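Local coordinates for fructose 1-phosphate kinase (Staphylococcus aureus, PDB 2JG5), which probably uses ATP to phosphorylate fructose 1-phosphate to fructose 1,6-bisphosphate, as a member of the pfkB family of carbohydrate kinases, at the interface of chains A and B. Sequence-based numbering; all coordinates share one arbitrary frame. Chains: chain A/B, Fructose 1-phosphate kinase.

Contact 1 and contact 2 are two-fold related parts of the interface between chains A and B, much the same contact with the chains exchanged. The centres of their C-alpha atoms lie about 9 Å apart. Both include A:Phe20 and B:Phe20, which meet between them. In contact 1 the loop and strand 25-27 of chain A face strand 99-102 of chain B. In contact 2 the loop and strand 25-28 of chain B face strand 98-102 of chain A. Each chain therefore gives and receives the same elements. This reciprocal strand pairing suits a pfkB-type dimer, although the structure alone does not prove the oligomer in solution.

Contact 1: the interface of chains A and B. Residues chain A 20-21, 24, 26, 93; chain B 20, 93, 99, 101.
A:Phe20 turns its ring across to chain B with CG trans to the backbone N (chi1 -179°), and B:Phe20 comes to meet it with its CG also roughly trans to its backbone N. In pfkB sugar kinases, beta elements that lid the active site often also pair the subunits, and this patch appears to be such a lid-to-lid contact. The two phenylalanines touch at their rims, CE2 of A:Phe20 lying 3.8 Å from CE2 of B:Phe20. Their planes are inclined by roughly 55°, so the rings do not stack. Another part of the A:Phe20 rim faces B:Ile101. Here CE1 is 4.0 Å from CD1 of the isoleucine, and the side chains cross at about a right angle.

A:Leu93, from the same chain as A:Phe20, covers one face of that ring. Its CD1 methyl sits 3.5 Å above the plane, offset toward the rim, and should limit the ring's movement. The methyl of B:Thr99 lies on the other side of the plane, outward of the rim, with CG2 4.0 Å from CZ of A:Phe20.

The same methyl points into the turn that leads to strand 25-27 of chain A. CG2 of B:Thr99 lies 3.2 Å from the backbone O of A:Lys21, and the backbone O of A:Gly24 and the amide ND2 of A:Asn26 are also near. A:Asn26 braces this turn from within. Its OD1 accepts the backbone N of A:Lys21 at 2.7 Å, in the carbonyl plane and on a lone pair. Its ND2 donates to the backbone O of A:Lys21 at 2.8 Å, almost in its own amide plane but tilted 33° from the acceptor's carbonyl plane. These paired bonds fix the amide's rotation. A:Asn26 also forms a parallel beta bridge with B:Ile101, joining strand 25-27 to strand 99-102 across the chains.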
# COMPACT_ATOMS: atom_id res chain seq x y z
N PHE A 20 19.64 -0.82 -2.87
CA PHE A 20 18.69 -1.64 -2.10
C PHE A 20 19.37 -2.58 -1.10
O PHE A 20 20.08 -3.51 -1.49
CB PHE A 20 17.77 -2.46 -3.01
CG PHE A 20 16.77 -3.31 -2.26
CD1 PHE A 20 15.75 -2.71 -1.53
CD2 PHE A 20 16.86 -4.70 -2.29
CE1 PHE A 20 14.83 -3.49 -0.83
CE2 PHE A 20 15.94 -5.49 -1.59
CZ PHE A 20 14.92 -4.88 -0.87
N LYS A 21 19.14 -2.33 0.18
CA LYS A 21 19.83 -3.06 1.25
C LYS A 21 18.91 -4.02 2.01
O LYS A 21 18.08 -3.61 2.83
CB LYS A 21 20.49 -2.06 2.21
CG LYS A 21 21.36 -2.69 3.28
CD LYS A 21 21.95 -1.61 4.18
CE LYS A 21 22.84 -2.21 5.26
NZ LYS A 21 23.36 -1.16 6.17
N GLY A 24 17.92 -4.34 6.00
CA GLY A 24 18.26 -2.97 6.31
C GLY A 24 17.11 -2.01 6.18
O GLY A 24 16.11 -2.30 5.53
N ASN A 26 15.87 0.88 4.38
CA ASN A 26 15.99 1.68 3.17
C ASN A 26 15.01 2.85 3.24
O ASN A 26 13.96 2.74 3.87
CB ASN A 26 15.68 0.85 1.93
CG ASN A 26 16.65 -0.30 1.72
OD1 ASN A 26 17.53 -0.23 0.87
ND2 ASN A 26 16.49 -1.36 2.50
N LEU A 93 10.35 -2.46 -7.09
CA LEU A 93 11.52 -1.76 -6.55
C LEU A 93 12.49 -1.36 -7.64
O LEU A 93 13.17 -2.19 -8.26
CB LEU A 93 12.25 -2.61 -5.50
CG LEU A 93 11.48 -3.07 -4.26
CD1 LEU A 93 12.38 -3.90 -3.37
CD2 LEU A 93 10.90 -1.89 -3.48
N PHE B 20 13.40 -14.71 -1.53
CA PHE B 20 13.59 -13.40 -2.14
C PHE B 20 14.71 -13.33 -3.17
O PHE B 20 15.79 -13.89 -2.98
CB PHE B 20 13.73 -12.30 -1.09
CG PHE B 20 13.36 -10.94 -1.62
CD1 PHE B 20 12.08 -10.69 -2.09
CD2 PHE B 20 14.30 -9.92 -1.68
CE1 PHE B 20 11.74 -9.45 -2.60
CE2 PHE B 20 13.97 -8.67 -2.18
CZ PHE B 20 12.69 -8.43 -2.64
N LEU B 93 9.63 -6.44 4.61
CA LEU B 93 9.78 -7.76 4.01
C LEU B 93 10.32 -8.72 5.05
O LEU B 93 11.40 -8.51 5.61
CB LEU B 93 10.71 -7.71 2.80
CG LEU B 93 10.32 -6.84 1.60
CD1 LEU B 93 11.42 -6.92 0.53
CD2 LEU B 93 8.98 -7.24 1.03
N THR B 99 13.66 -6.77 6.00
CA THR B 99 14.08 -5.56 5.32
C THR B 99 12.97 -4.52 5.35
O THR B 99 11.80 -4.84 5.19
CB THR B 99 14.44 -5.86 3.85
OG1 THR B 99 15.35 -6.95 3.79
CG2 THR B 99 15.06 -4.63 3.17
N ILE B 101 11.41 -0.74 3.98
CA ILE B 101 11.43 0.20 2.86
C ILE B 101 10.46 1.34 3.13
O ILE B 101 9.27 1.23 2.86
CB ILE B 101 11.10 -0.49 1.52
CG1 ILE B 101 11.91 -1.79 1.35
CG2 ILE B 101 11.39 0.47 0.36
CD1 ILE B 101 11.17 -2.91 0.64

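Contact 2: the interface of chains A and B. Residues chain A 20, 99, 101; chain B 20-24, 26.
A:Thr99 sits against the turn at B:Lys21 to B:Gly24 and uses both branches of its side chain. Its hydroxyl OG1 accepts the backbone N of B:Asp23 at 2.7 Å, a nearly straight bond (166° at H). With chi1 at -58°, OG1 lies beside its own backbone N and the methyl is turned toward the rest of the turn. That methyl, CG2, lies 3.3 Å from the backbone O of B:Lys21 and also packs on CZ of B:Phe20. The carbonyl of B:Lys21 is already engaged within chain B: ND2 of B:Asn26 donates to it at 2.6 Å, in the carbonyl plane and on a lone pair. OD1 of B:Asn26 in turn accepts the backbone N of B:Lys21. The amide thus holds the shape of the turn that A:Thr99 meets.

B:Ile22 reaches past the threonine to A:Phe20. Its CG1 lies alongside the ring's rim, 4.0 Å from CD2, while its CG2 branch faces OG1 of A:Thr99. B:Ile22 and B:Phe20 thus sit side by side along the same stretch of the A:Phe20 rim, CE2 touching both.

Strand 98-102 of chain A runs parallel to strand 25-28 of chain B, linked by a beta bridge between A:Ile101 and B:Asn26. A:Ile101 approaches B:Phe20 at about a right angle. Its CG1 lies in the ring plane at the edge, 3.7 Å from CE1 of B:Phe20.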
# COMPACT_ATOMS: atom_id res chain seq x y z
N PHE A 20 19.64 -0.82 -2.87
CA PHE A 20 18.69 -1.64 -2.10
C PHE A 20 19.37 -2.58 -1.10
O PHE A 20 20.08 -3.51 -1.49
CB PHE A 20 17.77 -2.46 -3.01
CG PHE A 20 16.77 -3.31 -2.26
CD1 PHE A 20 15.75 -2.71 -1.53
CD2 PHE A 20 16.86 -4.70 -2.29
CE1 PHE A 20 14.83 -3.49 -0.83
CE2 PHE A 20 15.94 -5.49 -1.59
CZ PHE A 20 14.92 -4.88 -0.87
N THR A 99 12.94 -5.06 -9.40
CA THR A 99 12.53 -6.16 -8.55
C THR A 99 11.03 -6.07 -8.29
O THR A 99 10.59 -5.15 -7.63
CB THR A 99 13.31 -6.12 -7.21
OG1 THR A 99 14.72 -6.19 -7.48
CG2 THR A 99 12.92 -7.27 -6.31
N ILE A 101 7.53 -7.52 -6.60
CA ILE A 101 6.95 -8.34 -5.53
C ILE A 101 5.44 -8.35 -5.72
O ILE A 101 4.75 -7.38 -5.40
CB ILE A 101 7.31 -7.84 -4.10
CG1 ILE A 101 8.82 -7.63 -3.96
CG2 ILE A 101 6.79 -8.84 -3.04
CD1 ILE A 101 9.21 -6.71 -2.84
N PHE B 20 13.40 -14.71 -1.53
CA PHE B 20 13.59 -13.40 -2.14
C PHE B 20 14.71 -13.33 -3.17
O PHE B 20 15.79 -13.89 -2.98
CB PHE B 20 13.73 -12.30 -1.09
CG PHE B 20 13.36 -10.94 -1.62
CD1 PHE B 20 12.08 -10.69 -2.09
CD2 PHE B 20 14.30 -9.92 -1.68
CE1 PHE B 20 11.74 -9.45 -2.60
CE2 PHE B 20 13.97 -8.67 -2.18
CZ PHE B 20 12.69 -8.43 -2.64
N LYS B 21 14.39 -12.62 -4.25
CA LYS B 21 15.28 -12.40 -5.37
C LYS B 21 15.30 -10.92 -5.75
O LYS B 21 14.26 -10.32 -6.00
CB LYS B 21 14.85 -13.24 -6.57
CG LYS B 21 15.22 -14.72 -6.47
CD LYS B 21 16.70 -14.92 -6.74
CE LYS B 21 17.08 -16.41 -6.77
NZ LYS B 21 18.39 -16.60 -7.47
N ILE B 22 16.50 -10.35 -5.78
CA ILE B 22 16.72 -8.99 -6.26
C ILE B 22 16.89 -9.06 -7.77
O ILE B 22 17.62 -9.92 -8.27
CB ILE B 22 17.96 -8.36 -5.56
CG1 ILE B 22 17.70 -8.16 -4.07
CG2 ILE B 22 18.36 -7.03 -6.21
CD1 ILE B 22 17.63 -9.45 -3.27
N ASP B 23 16.21 -8.18 -8.49
CA ASP B 23 16.26 -8.09 -9.97
C ASP B 23 15.35 -9.12 -10.62
O ASP B 23 15.39 -9.32 -11.83
CB ASP B 23 17.70 -8.21 -10.51
CG ASP B 23 17.89 -7.54 -11.87
OD1 ASP B 23 17.07 -6.67 -12.25
OD2 ASP B 23 18.88 -7.87 -12.57
N GLY B 24 14.53 -9.77 -9.81
CA GLY B 24 13.67 -10.83 -10.30
C GLY B 24 12.24 -10.69 -9.84
O GLY B 24 11.92 -9.87 -8.98
N ASN B 26 9.17 -11.82 -7.80
CA ASN B 26 8.90 -12.46 -6.52
C ASN B 26 7.40 -12.52 -6.29
O ASN B 26 6.69 -11.55 -6.58
CB ASN B 26 9.56 -11.66 -5.38
CG ASN B 26 11.08 -11.75 -5.40
OD1 ASN B 26 11.67 -12.60 -4.73
ND2 ASN B 26 11.72 -10.88 -6.18